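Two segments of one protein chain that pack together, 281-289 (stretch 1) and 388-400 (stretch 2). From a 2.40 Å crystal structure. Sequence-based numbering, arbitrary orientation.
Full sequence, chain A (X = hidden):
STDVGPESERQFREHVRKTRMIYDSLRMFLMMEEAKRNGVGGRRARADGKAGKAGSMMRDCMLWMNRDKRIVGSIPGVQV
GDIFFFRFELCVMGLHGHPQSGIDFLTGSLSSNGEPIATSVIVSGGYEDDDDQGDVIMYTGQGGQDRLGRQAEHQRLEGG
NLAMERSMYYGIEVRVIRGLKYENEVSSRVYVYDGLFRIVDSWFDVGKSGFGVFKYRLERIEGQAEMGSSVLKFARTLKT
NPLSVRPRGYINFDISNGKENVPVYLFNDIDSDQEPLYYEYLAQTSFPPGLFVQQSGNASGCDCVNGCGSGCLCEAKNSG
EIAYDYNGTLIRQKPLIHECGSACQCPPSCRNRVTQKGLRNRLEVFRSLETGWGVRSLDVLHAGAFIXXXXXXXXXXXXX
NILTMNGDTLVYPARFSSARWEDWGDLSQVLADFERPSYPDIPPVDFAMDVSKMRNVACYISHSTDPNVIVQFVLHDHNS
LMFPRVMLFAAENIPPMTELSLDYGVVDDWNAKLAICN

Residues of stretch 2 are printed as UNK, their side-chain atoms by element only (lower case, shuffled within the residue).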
# COMPACT_ATOMS: atom_id res chain seq x y z
N TYR A 281 8.24 15.24 21.71
CA TYR A 281 7.28 14.52 20.89
C TYR A 281 5.85 14.94 21.20
O TYR A 281 5.47 15.06 22.36
CB TYR A 281 7.43 13.00 21.05
CG TYR A 281 6.75 12.24 19.94
CD1 TYR A 281 7.45 11.83 18.82
CD2 TYR A 281 5.39 11.95 20.00
CE1 TYR A 281 6.83 11.14 17.80
CE2 TYR A 281 4.75 11.27 18.99
CZ TYR A 281 5.48 10.87 17.89
OH TYR A 281 4.85 10.18 16.87
N LEU A 282 5.07 15.17 20.15
CA LEU A 282 3.69 15.61 20.29
C LEU A 282 2.81 14.83 19.32
O LEU A 282 2.90 15.02 18.10
CB LEU A 282 3.59 17.11 20.02
CG LEU A 282 2.18 17.71 20.10
CD1 LEU A 282 1.58 17.52 21.49
CD2 LEU A 282 2.21 19.18 19.71
N ALA A 283 1.96 13.96 19.85
CA ALA A 283 1.24 12.99 19.03
C ALA A 283 0.08 13.60 18.25
O ALA A 283 -0.30 13.09 17.20
CB ALA A 283 0.76 11.82 19.88
N GLN A 284 -0.48 14.68 18.78
CA GLN A 284 -1.59 15.35 18.12
C GLN A 284 -1.32 16.85 18.05
O GLN A 284 -0.72 17.41 18.96
CB GLN A 284 -2.90 15.10 18.88
CG GLN A 284 -3.27 13.64 19.04
CD GLN A 284 -4.66 13.45 19.59
OE1 GLN A 284 -5.66 13.75 18.92
NE2 GLN A 284 -4.75 12.98 20.83
N THR A 285 -1.76 17.48 16.97
CA THR A 285 -1.56 18.91 16.79
C THR A 285 -2.14 19.72 17.95
O THR A 285 -3.26 19.47 18.39
CB THR A 285 -2.17 19.41 15.46
OG1 THR A 285 -1.26 19.13 14.39
CG2 THR A 285 -2.44 20.91 15.50
N SER A 286 -1.36 20.67 18.45
CA SER A 286 -1.82 21.55 19.52
C SER A 286 -2.38 22.85 18.96
O SER A 286 -1.66 23.64 18.35
CB SER A 286 -0.69 21.83 20.51
OG SER A 286 -1.09 22.81 21.45
N PHE A 287 -3.67 23.06 19.15
CA PHE A 287 -4.33 24.27 18.71
C PHE A 287 -4.21 25.33 19.80
O PHE A 287 -4.03 24.99 20.97
CB PHE A 287 -5.79 23.98 18.34
CG PHE A 287 -5.93 23.11 17.12
CD1 PHE A 287 -5.66 23.63 15.86
CD2 PHE A 287 -6.32 21.78 17.22
CE1 PHE A 287 -5.78 22.84 14.73
CE2 PHE A 287 -6.44 20.98 16.09
CZ PHE A 287 -6.17 21.51 14.84
N PRO A 288 -4.27 26.62 19.42
CA PRO A 288 -4.09 27.71 20.39
C PRO A 288 -5.08 27.63 21.55
O PRO A 288 -6.27 27.42 21.32
CB PRO A 288 -4.34 28.98 19.56
CG PRO A 288 -5.00 28.51 18.30
CD PRO A 288 -4.46 27.14 18.06
N PRO A 289 -4.57 27.79 22.78
CA PRO A 289 -5.38 27.73 24.00
C PRO A 289 -6.55 28.70 23.92
O PRO A 289 -6.35 29.88 23.62
CB PRO A 289 -4.41 28.17 25.09
CG PRO A 289 -3.07 27.81 24.57
CD PRO A 289 -3.15 28.04 23.08
N UNK A 388 -1.03 8.40 9.83
CA UNK A 388 -0.88 9.16 11.06
C UNK A 388 -1.26 10.60 10.79
O UNK A 388 -1.41 11.01 9.64
s UNK A 388 1.70 9.90 10.38
c UNK A 388 0.56 9.11 11.54
N UNK A 389 -1.39 11.37 11.87
CA UNK A 389 -1.61 12.81 11.77
C UNK A 389 -0.27 13.48 11.46
O UNK A 389 0.79 12.91 11.74
c UNK A 389 -3.27 15.22 14.40
c UNK A 389 -2.56 14.80 13.11
o UNK A 389 -3.42 16.44 14.64
o UNK A 389 -3.67 14.32 15.18
c UNK A 389 -2.17 13.33 13.10
N UNK A 390 -0.33 14.66 10.85
CA UNK A 390 0.85 15.52 10.75
C UNK A 390 0.77 16.52 11.90
O UNK A 390 0.11 17.55 11.79
c UNK A 390 4.37 18.71 8.92
c UNK A 390 4.40 17.39 8.51
c UNK A 390 3.27 16.60 8.66
o UNK A 390 5.49 19.50 8.76
c UNK A 390 2.10 18.45 9.62
c UNK A 390 3.23 19.24 9.47
c UNK A 390 2.11 17.12 9.22
c UNK A 390 0.88 16.25 9.40
N UNK A 391 1.45 16.22 13.01
CA UNK A 391 1.26 16.97 14.25
C UNK A 391 2.32 18.04 14.53
O UNK A 391 3.52 17.77 14.56
c UNK A 391 1.15 16.02 15.44
N UNK A 392 1.85 19.27 14.73
CA UNK A 392 2.72 20.38 15.09
C UNK A 392 1.97 21.36 15.97
O UNK A 392 0.89 21.05 16.47
N UNK A 393 2.54 22.55 16.16
CA UNK A 393 1.88 23.58 16.95
C UNK A 393 1.19 24.58 16.03
O UNK A 393 1.85 25.29 15.28
c UNK A 393 2.19 25.40 18.68
c UNK A 393 3.58 23.31 18.78
c UNK A 393 2.89 24.31 17.87
N UNK A 394 -0.13 24.61 16.07
CA UNK A 394 -0.91 25.47 15.18
C UNK A 394 -0.96 26.91 15.66
O UNK A 394 -1.10 27.18 16.86
c UNK A 394 -2.32 24.92 15.00
N UNK A 395 -0.85 27.84 14.72
CA UNK A 395 -0.85 29.27 15.03
C UNK A 395 -2.01 30.01 14.39
O UNK A 395 -2.54 29.60 13.35
c UNK A 395 1.79 29.61 15.25
c UNK A 395 2.58 28.61 14.42
c UNK A 395 1.59 29.10 16.66
c UNK A 395 0.45 29.93 14.58
N UNK A 396 -2.40 31.11 15.02
CA UNK A 396 -3.29 32.09 14.41
C UNK A 396 -2.46 32.92 13.44
O UNK A 396 -1.25 32.72 13.34
o UNK A 396 -2.81 33.64 16.21
c UNK A 396 -3.87 33.04 15.47
c UNK A 396 -4.77 32.28 16.43
N UNK A 397 -3.09 33.86 12.74
CA UNK A 397 -2.34 34.73 11.85
C UNK A 397 -1.41 35.69 12.61
O UNK A 397 -0.32 35.98 12.15
c UNK A 397 -2.55 36.39 9.91
c UNK A 397 -3.18 34.99 6.59
c UNK A 397 -3.28 35.47 10.89
n UNK A 397 -3.05 36.03 5.78
n UNK A 397 -3.28 35.16 7.90
n UNK A 397 -3.20 33.76 6.08
c UNK A 397 -3.26 36.46 8.57
N UNK A 398 -1.85 36.17 13.78
CA UNK A 398 -1.02 37.05 14.61
C UNK A 398 0.23 36.33 15.13
O UNK A 398 1.35 36.86 15.03
o UNK A 398 -3.20 38.36 18.13
c UNK A 398 -3.27 37.13 17.86
c UNK A 398 -1.84 37.65 15.78
o UNK A 398 -3.97 36.33 18.52
c UNK A 398 -2.48 36.58 16.68
N UNK A 399 0.04 35.13 15.67
CA UNK A 399 1.13 34.38 16.28
C UNK A 399 2.14 33.98 15.21
O UNK A 399 3.36 34.11 15.39
n UNK A 399 -2.00 32.27 19.54
c UNK A 399 0.58 33.12 16.96
c UNK A 399 -0.37 33.38 18.12
o UNK A 399 -1.41 31.28 17.61
c UNK A 399 -1.31 32.21 18.41
N UNK A 400 1.60 33.51 14.09
CA UNK A 400 2.39 33.12 12.94
C UNK A 400 3.20 34.30 12.46
O UNK A 400 4.38 34.18 12.21
c UNK A 400 1.50 32.61 11.82
O HOH W 1 -6.15 13.92 16.51
O HOH W 2 -2.92 17.90 12.43

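Position 388 carries one carbon and then one sulfur, with no contact to stretch 1; this is Cys388, a small, buried side chain in a strand. Position 389 has three carbons in an unbranched chain, the third bearing two oxygens. One of these oxygens lies 3.0 Å from Thr285 N and accepts its hydrogen bond. A carboxylate on two methylenes is Glu389, extended (chi1 and chi2 both t) so that OE2 reaches a backbone amide. Its OE1 accepts from water 1, which also donates to Gln284 OE1.

At 390 one carbon leads to a six-carbon ring bearing an oxygen: Tyr390, whose CA-to-CB bond points away from stretch 1; its backbone O is 3.3 Å from Thr285 OG1. Position 391 has a single carbon, CB, 3.3 Å from Leu282 O and 3.7 Å from Gln284 C. This is Ala391, a methyl that fits closely against the backbone of stretch 1. Position 392 has no side-chain atom and is Gly392. Its N donates to Thr285 OG1 (3.1 Å), and its O accepts from Ser286 N (3.0 Å).

Position 393 has one carbon carrying two more, the branched side chain of Val393. Although its CA-to-CB bond points away, CG2 comes within 4.4 Å of Leu282 CD2, a loose apolar contact. At 394 a single carbon points toward stretch 1, its CB 3.7 Å from Phe287 CD1 and 4.0 Å from Thr285 CG2: Ala394, compact enough to sit among these groups while its N donates to Ser286 O (2.9 Å).

Position 395, four carbons forked at the second, is Leu395, whose CA-to-CB bond points away from stretch 1. At 396 one carbon carries an oxygen and a carbon. This is Thr396, the helix N-cap: its OG1 accepts from the backbone N of position 399 (3.3 Å), while its methyl CG2 lies 4.2 Å from Pro288 CG.

Position 397, three carbons, a nitrogen, then a carbon with two nitrogens, is Arg397; 398, three carbons ending in two oxygens, is Glu398. Both are exposed, poorly ordered and free of stretch 1. Position 399 has three carbons, the last with one oxygen and one nitrogen: Gln399. Its OE1 accepts from Thr396 N (2.8 Å), and its NE2 lies 4.0 Å from Pro288 CB. Position 400, one carbon, is Ala400, buried but remote from stretch 1.

The contact thus rests on a single beta bridge between Ser286 and Val393, held by two backbone hydrogen bonds. Thr285 extends the polar pairing toward Glu389 and Gly392, while Phe287 and Pro288 pack around Ala394.

Stretch 2, residues 388-400: CEYAGVALTREQA
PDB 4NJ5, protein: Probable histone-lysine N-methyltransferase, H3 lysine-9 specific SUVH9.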